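Local coordinates for protein lectin-related NK cell receptor LY49L1 (Mus musculus, PDB 3G8K) that recognises MHC class I on cells as a natural killer cell receptor, seen here through its C-type lectin-like domain, and may bind carbohydrate, at the interface of chains A and B. Coordinates in Å, arbitrary orientation; residue numbers count along the deposited sequence, not the author numbering. Chains: chain A/B, Lectin-related NK cell receptor LY49L1.

Contact 1: the interface of chains A and B. Residues chain A 9-10; chain B 13-15, 49, 53.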
# COMPACT_ATOMS: atom_id res chain seq x y z
N LYS A 9 -3.31 5.81 9.20
CA LYS A 9 -4.31 4.72 9.26
C LYS A 9 -4.21 3.71 8.14
O LYS A 9 -4.95 2.72 8.13
CB LYS A 9 -5.78 5.15 9.60
CG LYS A 9 -6.44 6.14 8.68
CD LYS A 9 -7.95 6.49 9.03
CE LYS A 9 -9.01 5.40 8.55
NZ LYS A 9 -10.48 5.78 8.56
N TYR A 10 -3.22 3.90 7.24
CA TYR A 10 -2.99 2.92 6.16
C TYR A 10 -1.71 2.21 6.40
O TYR A 10 -0.87 2.70 7.12
CB TYR A 10 -2.93 3.59 4.80
CG TYR A 10 -2.08 4.84 4.72
CD1 TYR A 10 -2.66 6.09 4.84
CD2 TYR A 10 -0.72 4.76 4.49
CE1 TYR A 10 -1.88 7.24 4.73
CE2 TYR A 10 0.07 5.89 4.38
CZ TYR A 10 -0.52 7.13 4.52
OH TYR A 10 0.25 8.26 4.43
N CYS B 13 -4.13 -1.78 3.57
CA CYS B 13 -5.26 -1.54 4.40
C CYS B 13 -5.39 -0.09 4.78
O CYS B 13 -4.41 0.66 4.86
CB CYS B 13 -5.13 -2.35 5.70
SG CYS B 13 -4.71 -4.15 5.44
N TYR B 14 -6.62 0.27 5.14
CA TYR B 14 -6.94 1.62 5.53
C TYR B 14 -8.11 1.46 6.52
O TYR B 14 -9.16 0.97 6.13
CB TYR B 14 -7.36 2.40 4.29
CG TYR B 14 -7.80 3.83 4.54
CD1 TYR B 14 -6.94 4.74 5.19
CD2 TYR B 14 -9.05 4.28 4.11
CE1 TYR B 14 -7.31 6.04 5.43
CE2 TYR B 14 -9.46 5.60 4.36
CZ TYR B 14 -8.57 6.48 5.01
OH TYR B 14 -8.93 7.81 5.24
N GLY B 15 -7.90 1.85 7.78
CA GLY B 15 -8.93 1.75 8.81
C GLY B 15 -9.28 0.30 8.98
O GLY B 15 -8.46 -0.49 9.41
N ASP B 49 -13.66 9.95 1.58
CA ASP B 49 -12.38 9.73 2.30
C ASP B 49 -11.60 8.53 1.81
O ASP B 49 -10.40 8.59 1.59
CB ASP B 49 -12.66 9.55 3.79
CG ASP B 49 -11.40 9.48 4.64
OD1 ASP B 49 -10.61 10.48 4.63
OD2 ASP B 49 -11.20 8.43 5.35
N PHE B 53 -8.02 8.27 -0.38
CA PHE B 53 -6.96 7.34 -0.04
C PHE B 53 -6.59 6.40 -1.17
O PHE B 53 -5.42 6.32 -1.52
CB PHE B 53 -7.27 6.52 1.21
CG PHE B 53 -6.39 5.25 1.29
CD1 PHE B 53 -5.01 5.35 1.58
CD2 PHE B 53 -6.93 3.96 1.03
CE1 PHE B 53 -4.16 4.22 1.59
CE2 PHE B 53 -6.06 2.79 1.07
CZ PHE B 53 -4.66 2.95 1.36
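A:Lys9 lies over one face of the phenol ring of B:Tyr14 and makes the broadest contact of this corner of the interface between two copies of the lectin-like domain. Its CG comes to 3.4 Å from B:Tyr14 CE1. The aliphatic chain then bends at its third torsion (chi3 -79°), which turns CE back over the ring, 3.9 Å from the ring centroid in a CH-pi contact, and also brings CE beside B:Gly15 CA. The ammonium NZ ends above the hydroxyl-bearing end of the ring, 4.2 Å from the carboxylate OD2 of B:Asp49; that is too far for a contact, though the opposite charges may still attract. B:Phe53 backs the opposite face of the B:Tyr14 ring, so the phenol is sandwiched between B:Phe53, on helix 48-57 of its own chain, and the partner's lysine.

The backbone of A:Lys9 is used as well: its carbonyl O accepts a hydrogen bond from B:Gly15 N at 3.1 Å. Next along the chain, A:Tyr10 touches B:Phe53 mainly through its root, CB standing 3.5 Å from the ring atom CE1, while the phenol runs away from that ring toward its hydroxyl end. Lysine packing and an antiparallel bridge between A:Tyr10 and B:Tyr14 thus close one end of the intermolecular sheet, and probably help to set how the two domains lean together.

Contact 2: the interface of chains A and B. Residues chain A 11-14, 53; chain B 9-12.
A:Cys13 and B:Trp11 pair as antiparallel strand neighbours, A:Cys13 N giving its hydrogen to B:Trp11 O at 3.1 Å and B:Trp11 N returning one to A:Cys13 O at 3.1 Å.

On one side of this ladder the indole of B:Trp11 lies beneath A:Cys13. The cysteine CB sits over the face of the six-membered ring, toward its rim, in a CH-pi contact whose modelled spacing is too short to be taken literally. The sulphur is swung anti to the carbonyl carbon (chi1 -55°), which carries SG outward, above the plane but beyond the NE1-CE2-CZ2 edge of the indole, 3.6 Å from CZ2 of B:Trp11 and 3.7 Å from NE1 of B:Trp11. This cysteine belongs to the disulfide with Cys18 of its own chain, so the tryptophan covers a cross-linked part of the partner.

Where the two-fold relates the strands, A:Phe12 and B:Phe12 meet root to root, CB to CB at 3.4 Å, and their rings point away from each other. Each CG stands between its own backbone N and carbonyl carbon (chi1 61° and 57°), and the contact is made by the methylenes rather than by stacked rings.

Farther along, B:Lys9 runs over one face of A:Tyr14: CB is 3.7 Å from CE1, and the chain continues until NZ lies 3.9 Å from CZ. A:Phe53 CB backs the centre of the other face. The ring of A:Phe53 also reaches B:Tyr10, its CE1 3.8 Å from that residue's CB.

The site lies in strand 10-14 of each chain, joined edge to edge across the two-fold, with helix 48-57 of chain A flanking the end where A:Tyr14 pairs with B:Tyr10.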
# COMPACT_ATOMS: atom_id res chain seq x y z
N TRP A 11 -1.51 1.05 5.74
CA TRP A 11 -0.26 0.36 5.90
C TRP A 11 -0.18 -0.64 4.79
O TRP A 11 -1.11 -0.83 4.10
CB TRP A 11 -0.15 -0.31 7.30
CG TRP A 11 -1.13 -1.48 7.63
CD1 TRP A 11 -0.87 -2.83 7.57
CD2 TRP A 11 -2.49 -1.36 8.14
NE1 TRP A 11 -1.96 -3.55 8.02
CE2 TRP A 11 -2.96 -2.68 8.36
CE3 TRP A 11 -3.32 -0.27 8.48
CZ2 TRP A 11 -4.24 -2.93 8.85
CZ3 TRP A 11 -4.56 -0.52 8.95
CH2 TRP A 11 -5.02 -1.83 9.14
N PHE A 12 0.96 -1.25 4.57
CA PHE A 12 0.97 -2.27 3.52
C PHE A 12 1.89 -3.42 3.81
O PHE A 12 2.64 -3.34 4.77
CB PHE A 12 1.04 -1.64 2.11
CG PHE A 12 2.25 -0.83 1.85
CD1 PHE A 12 3.48 -1.46 1.55
CD2 PHE A 12 2.15 0.55 1.76
CE1 PHE A 12 4.67 -0.69 1.26
CE2 PHE A 12 3.29 1.33 1.46
CZ PHE A 12 4.58 0.71 1.20
N CYS A 13 1.72 -4.51 3.07
CA CYS A 13 2.42 -5.73 3.34
C CYS A 13 2.95 -6.28 2.05
O CYS A 13 2.39 -6.05 0.99
CB CYS A 13 1.51 -6.75 4.07
SG CYS A 13 0.74 -6.10 5.62
N TYR A 14 4.03 -7.02 2.17
CA TYR A 14 4.64 -7.63 1.01
C TYR A 14 5.27 -8.93 1.55
O TYR A 14 6.18 -8.88 2.33
CB TYR A 14 5.69 -6.72 0.37
CG TYR A 14 6.40 -7.35 -0.86
CD1 TYR A 14 5.67 -7.79 -1.98
CD2 TYR A 14 7.79 -7.47 -0.91
CE1 TYR A 14 6.26 -8.33 -3.10
CE2 TYR A 14 8.43 -8.04 -2.04
CZ TYR A 14 7.65 -8.47 -3.14
OH TYR A 14 8.29 -9.03 -4.29
N PHE A 53 9.86 -3.40 -4.72
CA PHE A 53 8.51 -3.20 -4.27
C PHE A 53 8.28 -1.88 -3.49
O PHE A 53 7.33 -1.13 -3.78
CB PHE A 53 8.00 -4.39 -3.46
CG PHE A 53 6.91 -4.00 -2.48
CD1 PHE A 53 5.60 -3.75 -2.95
CD2 PHE A 53 7.20 -3.83 -1.11
CE1 PHE A 53 4.58 -3.34 -2.08
CE2 PHE A 53 6.19 -3.40 -0.23
CZ PHE A 53 4.86 -3.17 -0.71
N LYS B 9 1.62 -10.51 -4.29
CA LYS B 9 2.16 -10.76 -2.95
C LYS B 9 1.92 -9.59 -2.00
O LYS B 9 2.27 -9.70 -0.84
CB LYS B 9 3.68 -10.98 -2.93
CG LYS B 9 4.24 -12.31 -3.44
CD LYS B 9 5.82 -12.35 -3.23
CE LYS B 9 6.25 -11.98 -1.75
NZ LYS B 9 7.72 -12.02 -1.50
N TYR B 10 1.32 -8.49 -2.48
CA TYR B 10 1.27 -7.26 -1.65
C TYR B 10 -0.14 -6.85 -1.40
O TYR B 10 -1.03 -7.24 -2.09
CB TYR B 10 2.02 -6.11 -2.33
CG TYR B 10 1.62 -5.79 -3.75
CD1 TYR B 10 2.42 -6.22 -4.79
CD2 TYR B 10 0.52 -4.96 -4.05
CE1 TYR B 10 2.11 -5.89 -6.09
CE2 TYR B 10 0.20 -4.64 -5.39
CZ TYR B 10 1.01 -5.16 -6.40
OH TYR B 10 0.80 -4.91 -7.73
N TRP B 11 -0.42 -6.07 -0.36
CA TRP B 11 -1.82 -5.69 -0.21
C TRP B 11 -1.80 -4.51 0.67
O TRP B 11 -0.81 -4.21 1.27
CB TRP B 11 -2.63 -6.87 0.39
CG TRP B 11 -2.22 -7.33 1.82
CD1 TRP B 11 -2.84 -6.97 2.98
CD2 TRP B 11 -1.18 -8.29 2.21
NE1 TRP B 11 -2.27 -7.62 4.04
CE2 TRP B 11 -1.25 -8.43 3.60
CE3 TRP B 11 -0.25 -9.07 1.49
CZ2 TRP B 11 -0.40 -9.29 4.32
CZ3 TRP B 11 0.61 -9.88 2.17
CH2 TRP B 11 0.55 -9.99 3.57
N PHE B 12 -2.92 -3.84 0.81
CA PHE B 12 -2.90 -2.77 1.78
C PHE B 12 -4.16 -2.60 2.52
O PHE B 12 -5.08 -3.25 2.21
CB PHE B 12 -2.25 -1.49 1.25
CG PHE B 12 -2.86 -0.93 0.05
CD1 PHE B 12 -4.04 -0.13 0.16
CD2 PHE B 12 -2.21 -1.05 -1.16
CE1 PHE B 12 -4.64 0.47 -1.02
CE2 PHE B 12 -2.76 -0.49 -2.32
CZ PHE B 12 -3.99 0.30 -2.26

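Contact 1 and contact 2 are centred about 13 Å apart and run along the same pair of antiparallel strands, residues 10-14 of each chain. Contact 2 takes in the two-fold at the middle and one end; contact 1 is the opposite end, where the roles of the chains are exchanged. Lys9, Tyr10, Cys13, Tyr14 and Phe53 therefore serve in both, although Lys9 follows a different side-chain path in each copy. Together they make one continuous intermolecular sheet flanked by helix 48-57 at either end, an arrangement that may represent the receptor's homodimer, though the crystal alone does not prove it.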